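Local coordinates for beta-lactamase (Klebsiella pneumoniae, PDB 6KBY), which probably hydrolyses beta-lactam antibiotics to substituted beta-amino acids as a class C serine beta-lactamase, and binds adenosine monophosphate covalently in its active site, at residues P101-S106 against A139-W144; L188-S193 against S235-Y240. All coordinates share one frame; numbering follows the deposited sequence.

Contact 1 (P101-S106 against A139-W144); sequences PELRGS and AYLKAW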
loop_
_atom_site.group_PDB
_atom_site.type_symbol
_atom_site.label_atom_id
_atom_site.label_comp_id
_atom_site.label_asym_id
_atom_site.label_seq_id
_atom_site.Cartn_x
_atom_site.Cartn_y
_atom_site.Cartn_z
ATOM N N PRO A 101 0.167 25.510 -9.319
ATOM C CA PRO A 101 -0.327 26.667 -10.085
ATOM C C PRO A 101 -0.124 26.572 -11.585
ATOM O O PRO A 101 -0.890 27.197 -12.334
ATOM C CB PRO A 101 0.442 27.851 -9.480
ATOM C CG PRO A 101 0.889 27.370 -8.130
ATOM C CD PRO A 101 1.144 25.901 -8.290
ATOM N N GLU A 102 0.869 25.812 -12.050
ATOM C CA GLU A 102 1.039 25.598 -13.484
ATOM C C GLU A 102 -0.201 24.989 -14.122
ATOM O O GLU A 102 -0.427 25.180 -15.323
ATOM C CB GLU A 102 2.235 24.680 -13.741
ATOM C CG GLU A 102 3.509 25.055 -13.018
ATOM C CD GLU A 102 3.730 24.229 -11.762
ATOM O OE1 GLU A 102 3.061 24.506 -10.736
ATOM O OE2 GLU A 102 4.557 23.279 -11.789
ATOM N N LEU A 103 -1.015 24.276 -13.345
ATOM C CA LEU A 103 -2.211 23.619 -13.851
ATOM C C LEU A 103 -3.461 24.483 -13.748
ATOM O O LEU A 103 -4.548 24.012 -14.097
ATOM C CB LEU A 103 -2.423 22.284 -13.128
ATOM C CG LEU A 103 -1.257 21.299 -13.261
ATOM C CD1 LEU A 103 -1.563 19.969 -12.572
ATOM C CD2 LEU A 103 -0.908 21.074 -14.722
ATOM N N ARG A 104 -3.349 25.723 -13.283
ATOM C CA ARG A 104 -4.522 26.580 -13.217
ATOM C C ARG A 104 -5.025 26.876 -14.622
ATOM O O ARG A 104 -4.244 27.158 -15.536
ATOM C CB ARG A 104 -4.202 27.860 -12.447
ATOM C CG ARG A 104 -4.055 27.588 -10.957
ATOM C CD ARG A 104 -3.488 28.760 -10.187
ATOM N NE ARG A 104 -3.340 28.421 -8.774
ATOM C CZ ARG A 104 -2.783 29.215 -7.867
ATOM N NH1 ARG A 104 -2.315 30.405 -8.222
ATOM N NH2 ARG A 104 -2.695 28.820 -6.602
ATOM N N GLY A 105 -6.337 26.770 -14.797
ATOM C CA GLY A 105 -6.942 26.879 -16.102
ATOM C C GLY A 105 -7.168 25.556 -16.802
ATOM O O GLY A 105 -7.865 25.528 -17.824
ATOM N N SER A 106 -6.616 24.459 -16.281
ATOM C CA SER A 106 -6.744 23.140 -16.876
ATOM C C SER A 106 -7.900 22.385 -16.224
ATOM O O SER A 106 -8.623 22.910 -15.378
ATOM C CB SER A 106 -5.440 22.355 -16.706
ATOM O OG SER A 106 -5.322 21.859 -15.379
ATOM N N ALA A 139 3.027 19.197 -19.365
ATOM C CA ALA A 139 2.350 19.348 -20.649
ATOM C C ALA A 139 1.212 18.345 -20.789
ATOM O O ALA A 139 0.121 18.687 -21.262
ATOM C CB ALA A 139 3.352 19.200 -21.795
ATOM N N TYR A 140 1.443 17.102 -20.363
ATOM C CA TYR A 140 0.389 16.095 -20.402
ATOM C C TYR A 140 -0.767 16.485 -19.490
ATOM O O TYR A 140 -1.936 16.436 -19.892
ATOM C CB TYR A 140 0.959 14.732 -19.999
ATOM C CG TYR A 140 -0.094 13.657 -19.876
ATOM C CD1 TYR A 140 -0.644 13.072 -21.004
ATOM C CD2 TYR A 140 -0.548 13.233 -18.630
ATOM C CE1 TYR A 140 -1.615 12.098 -20.903
ATOM C CE2 TYR A 140 -1.521 12.256 -18.520
ATOM C CZ TYR A 140 -2.051 11.693 -19.661
ATOM O OH TYR A 140 -3.023 10.721 -19.568
ATOM N N LEU A 141 -0.456 16.881 -18.255
ATOM C CA LEU A 141 -1.503 17.206 -17.294
ATOM C C LEU A 141 -2.306 18.428 -17.719
ATOM O O LEU A 141 -3.517 18.481 -17.478
ATOM C CB LEU A 141 -0.897 17.398 -15.907
ATOM C CG LEU A 141 -0.249 16.160 -15.288
ATOM C CD1 LEU A 141 0.416 16.531 -13.977
ATOM C CD2 LEU A 141 -1.267 15.046 -15.085
ATOM N N LYS A 142 -1.663 19.407 -18.369
ATOM C CA LYS A 142 -2.391 20.573 -18.866
ATOM C C LYS A 142 -3.334 20.216 -20.008
ATOM O O LYS A 142 -4.357 20.886 -20.194
ATOM C CB LYS A 142 -1.420 21.657 -19.338
ATOM C CG LYS A 142 -0.689 22.392 -18.234
ATOM C CD LYS A 142 0.259 23.430 -18.818
ATOM C CE LYS A 142 1.291 23.882 -17.803
ATOM N NZ LYS A 142 2.316 24.765 -18.427
ATOM N N ALA A 143 -3.006 19.192 -20.790
ATOM C CA ALA A 143 -3.816 18.804 -21.938
ATOM C C ALA A 143 -4.862 17.749 -21.602
ATOM O O ALA A 143 -5.750 17.487 -22.423
ATOM C CB ALA A 143 -2.914 18.288 -23.064
ATOM N N TRP A 144 -4.778 17.152 -20.415
ATOM C CA TRP A 144 -5.644 16.043 -20.043
ATOM C C TRP A 144 -7.054 16.520 -19.717
ATOM O O TRP A 144 -7.252 17.595 -19.141
ATOM C CB TRP A 144 -5.050 15.357 -18.814
ATOM C CG TRP A 144 -5.951 14.359 -18.135
ATOM C CD1 TRP A 144 -6.127 13.051 -18.479
ATOM C CD2 TRP A 144 -6.779 14.587 -16.982
ATOM N NE1 TRP A 144 -7.022 12.454 -17.624
ATOM C CE2 TRP A 144 -7.432 13.371 -16.693
ATOM C CE3 TRP A 144 -7.034 15.698 -16.174
ATOM C CZ2 TRP A 144 -8.318 13.234 -15.628
ATOM C CZ3 TRP A 144 -7.920 15.562 -15.114
ATOM C CH2 TRP A 144 -8.549 14.335 -14.853
HETATM O O HOH W 1 1.073 27.102 -17.045
#

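Contact 2 (L188-S193 against S235-Y240); sequences LGMHHS and SDLLRY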
loop_
_atom_site.group_PDB
_atom_site.type_symbol
_atom_site.label_atom_id
_atom_site.label_comp_id
_atom_site.label_asym_id
_atom_site.label_seq_id
_atom_site.Cartn_x
_atom_site.Cartn_y
_atom_site.Cartn_z
ATOM N N LEU A 188 8.014 6.977 11.843
ATOM C CA LEU A 188 7.342 5.704 12.060
ATOM C C LEU A 188 8.273 4.630 12.604
ATOM O O LEU A 188 7.817 3.513 12.869
ATOM C CB LEU A 188 6.703 5.220 10.758
ATOM C CG LEU A 188 5.602 6.116 10.188
ATOM C CD1 LEU A 188 5.216 5.657 8.796
ATOM C CD2 LEU A 188 4.391 6.121 11.104
ATOM N N GLY A 189 9.559 4.930 12.777
ATOM C CA GLY A 189 10.486 3.924 13.247
ATOM C C GLY A 189 10.803 2.857 12.231
ATOM O O GLY A 189 11.221 1.760 12.603
ATOM N N MET A 190 10.616 3.149 10.945
ATOM C CA MET A 190 10.826 2.176 9.878
ATOM C C MET A 190 12.196 2.439 9.264
ATOM O O MET A 190 12.342 3.101 8.236
ATOM C CB MET A 190 9.685 2.257 8.868
ATOM C CG MET A 190 8.347 1.853 9.478
ATOM S SD MET A 190 6.940 2.177 8.414
ATOM C CE MET A 190 7.178 0.927 7.150
ATOM N N HIS A 191 13.221 1.912 9.930
ATOM C CA HIS A 191 14.605 2.212 9.588
ATOM C C HIS A 191 15.154 1.338 8.476
ATOM O O HIS A 191 16.245 1.624 7.971
ATOM C CB HIS A 191 15.489 2.116 10.835
ATOM C CG HIS A 191 15.026 2.988 11.960
ATOM N ND1 HIS A 191 14.972 4.361 11.860
ATOM C CD2 HIS A 191 14.577 2.681 13.198
ATOM C CE1 HIS A 191 14.518 4.864 12.994
ATOM N NE2 HIS A 191 14.270 3.866 13.823
ATOM N N HIS A 192 14.428 0.303 8.073
ATOM C CA HIS A 192 14.827 -0.562 6.970
ATOM C C HIS A 192 13.780 -0.543 5.866
ATOM O O HIS A 192 13.397 -1.570 5.299
ATOM C CB HIS A 192 15.200 -1.947 7.481
ATOM C CG HIS A 192 16.324 -1.899 8.467
ATOM N ND1 HIS A 192 16.120 -1.717 9.818
ATOM C CD2 HIS A 192 17.666 -1.924 8.288
ATOM C CE1 HIS A 192 17.289 -1.678 10.435
ATOM N NE2 HIS A 192 18.243 -1.798 9.530
ATOM N N SER A 193 13.322 0.666 5.568
ATOM C CA SER A 193 12.365 0.949 4.515
ATOM C C SER A 193 12.934 2.094 3.693
ATOM O O SER A 193 13.430 3.076 4.260
ATOM C CB SER A 193 11.027 1.366 5.122
ATOM O OG SER A 193 10.493 0.327 5.923
ATOM N N SER A 235 9.139 -6.972 8.843
ATOM C CA SER A 235 9.114 -6.432 10.199
ATOM C C SER A 235 8.779 -4.946 10.210
ATOM O O SER A 235 8.004 -4.485 11.057
ATOM C CB SER A 235 10.452 -6.695 10.881
ATOM O OG SER A 235 10.637 -8.084 11.099
ATOM N N ASP A 236 9.366 -4.175 9.292
ATOM C CA ASP A 236 9.007 -2.760 9.210
ATOM C C ASP A 236 7.541 -2.584 8.842
ATOM O O ASP A 236 6.859 -1.709 9.387
ATOM C CB ASP A 236 9.887 -2.022 8.198
ATOM C CG ASP A 236 11.130 -1.411 8.825
ATOM O OD1 ASP A 236 11.538 -1.837 9.930
ATOM O OD2 ASP A 236 11.718 -0.506 8.188
ATOM N N LEU A 237 7.040 -3.389 7.903
ATOM C CA LEU A 237 5.630 -3.266 7.554
ATOM C C LEU A 237 4.721 -3.721 8.682
ATOM O O LEU A 237 3.626 -3.178 8.840
ATOM C CB LEU A 237 5.310 -4.018 6.271
ATOM C CG LEU A 237 5.772 -3.321 4.998
ATOM C CD1 LEU A 237 5.510 -4.220 3.796
ATOM C CD2 LEU A 237 5.092 -1.965 4.814
ATOM N N LEU A 238 5.143 -4.704 9.479
ATOM C CA LEU A 238 4.320 -5.059 10.628
ATOM C C LEU A 238 4.267 -3.910 11.628
ATOM O O LEU A 238 3.220 -3.657 12.236
ATOM C CB LEU A 238 4.811 -6.346 11.284
ATOM C CG LEU A 238 3.813 -6.990 12.255
ATOM C CD1 LEU A 238 2.563 -7.470 11.521
ATOM C CD2 LEU A 238 4.462 -8.129 13.024
ATOM N N ARG A 239 5.380 -3.195 11.802
ATOM C CA ARG A 239 5.355 -2.001 12.641
ATOM C C ARG A 239 4.379 -0.966 12.086
ATOM O O ARG A 239 3.614 -0.349 12.835
ATOM C CB ARG A 239 6.763 -1.417 12.756
ATOM C CG ARG A 239 6.834 -0.219 13.674
ATOM C CD ARG A 239 8.253 0.275 13.927
ATOM N NE ARG A 239 8.200 1.535 14.656
ATOM C CZ ARG A 239 8.129 1.629 15.979
ATOM N NH1 ARG A 239 8.127 0.534 16.731
ATOM N NH2 ARG A 239 8.059 2.823 16.555
ATOM N N TYR A 240 4.379 -0.787 10.765
ATOM C CA TYR A 240 3.443 0.128 10.109
ATOM C C TYR A 240 2.004 -0.287 10.377
ATOM O O TYR A 240 1.139 0.561 10.637
ATOM C CB TYR A 240 3.733 0.091 8.616
ATOM C CG TYR A 240 2.990 1.018 7.679
ATOM C CD1 TYR A 240 2.999 2.400 7.850
ATOM C CD2 TYR A 240 2.376 0.503 6.547
ATOM C CE1 TYR A 240 2.381 3.238 6.934
ATOM C CE2 TYR A 240 1.763 1.324 5.631
ATOM C CZ TYR A 240 1.767 2.691 5.830
ATOM O OH TYR A 240 1.183 3.534 4.908
HETATM O O HOH W 2 13.643 -0.717 11.170
#

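Contact 1 (P101-S106 against A139-W144)
L103 reaches the last full turn of helix 134-143 with a single methyl: its CD2 lies 3.8 Å from K142 CG and about as far from L141 CB, so one branch touches the roots of two successive helix side chains. The leucine side chain crosses both of them obliquely. K142 then runs past the short 3-10 segment 101-103, extended beyond CG, and its CE comes to 3.3 Å from E102 O. The ammonium group does not bond that carbonyl directly. A water joins them, accepting from K142 NZ at 3.0 Å and donating to E102 O at 3.0 Å; no direct hydrogen bond crosses between the segments, and this water bridges them. The third touch is S106, whose CB faces the helix end and stands 3.9 Å from K142 O.

Behind these contacts is the type II beta turn from L103 to S106, which brings the serine round to the helix. S106 OG lies between the backbone N and the carbonyl carbon (chi1 77°), and from there it bonds L103 O at 2.6 Å, in the carbonyl plane and on a lone pair; F108 N also bonds S106 OG. S106 N gives L103 O a second bond at 3.0 Å, so the turn is gripped by both backbone and side chain. G105, with phi 94°, occupies the third position of the turn, where glycine is common.

This is peripheral packing in the helical part of the beta-lactamase fold: the loop between helices 96-99 and 113-117 is laid against the C-terminal end of helix 134-143. M138, one turn before K142, also meets E102 and L103. R104 binds back to the carbonyls of S97 and H98, tying the loop to the region of helix 96-99, while beyond the helix W144 stacks on F108.

Contact 2 (L188-S193 against S235-Y240)
L188-S193 passes alongside helix 234-244, its M190 CA 5.3 Å from D236 CA, after G189 has closed helix 176-187 with positive phi in a Schellman motif. D236 points at this loop, and its OD2 takes two bonds: H192 N at 2.8 Å on the syn side, 21° out of the carboxylate plane, and S193 OG at 2.7 Å on the anti lone pair. A water donates to D236 OD1 and accepts from H191 N, so the carboxylate is linked to three consecutive loop residues, H191 through the water. S193 OG has a further partner in T232. The aspartate thus ties a loop following one helix of the beta-lactamase fold to another helix. One turn on, R239 CG is anti to the backbone N (chi1 -177°), and the chain stays extended to NE, which gives L188 O a bond of 2.7 Å lying close to the guanidinium plane. M190 makes an oblique Met-aromatic contact, SD 4.9 Å from the Y240 ring centroid, and its bent end puts CE 3.5 Å from D236 O. L188 CD1 lies 4.1 Å from Y240 CD1, while Y240 OH bonds T75 on helix 72-86 and its ring stacks on F76.

In the fold
Contacts 1 and 2 follow one another along the chain, the first closing before the second opens, and do not touch: their centres are 36 Å apart and their nearest atoms about 23 Å. Contact 1 is an outlying piece, its centre 28 Å from that of the chain; contact 2 is buried, with its centre at 13 Å. Neither belongs to the AMP pocket. The side chain of L141 is about 13 Å from the nucleotide and that of L237 about 12 Å. Contact 2 has the closer structural tie to the site: Y240 lies about 11 Å, side chain to side chain, from S71, the covalent attachment point, which directly precedes helix 72-86, the helix to which Y240 is tied and which carries K74.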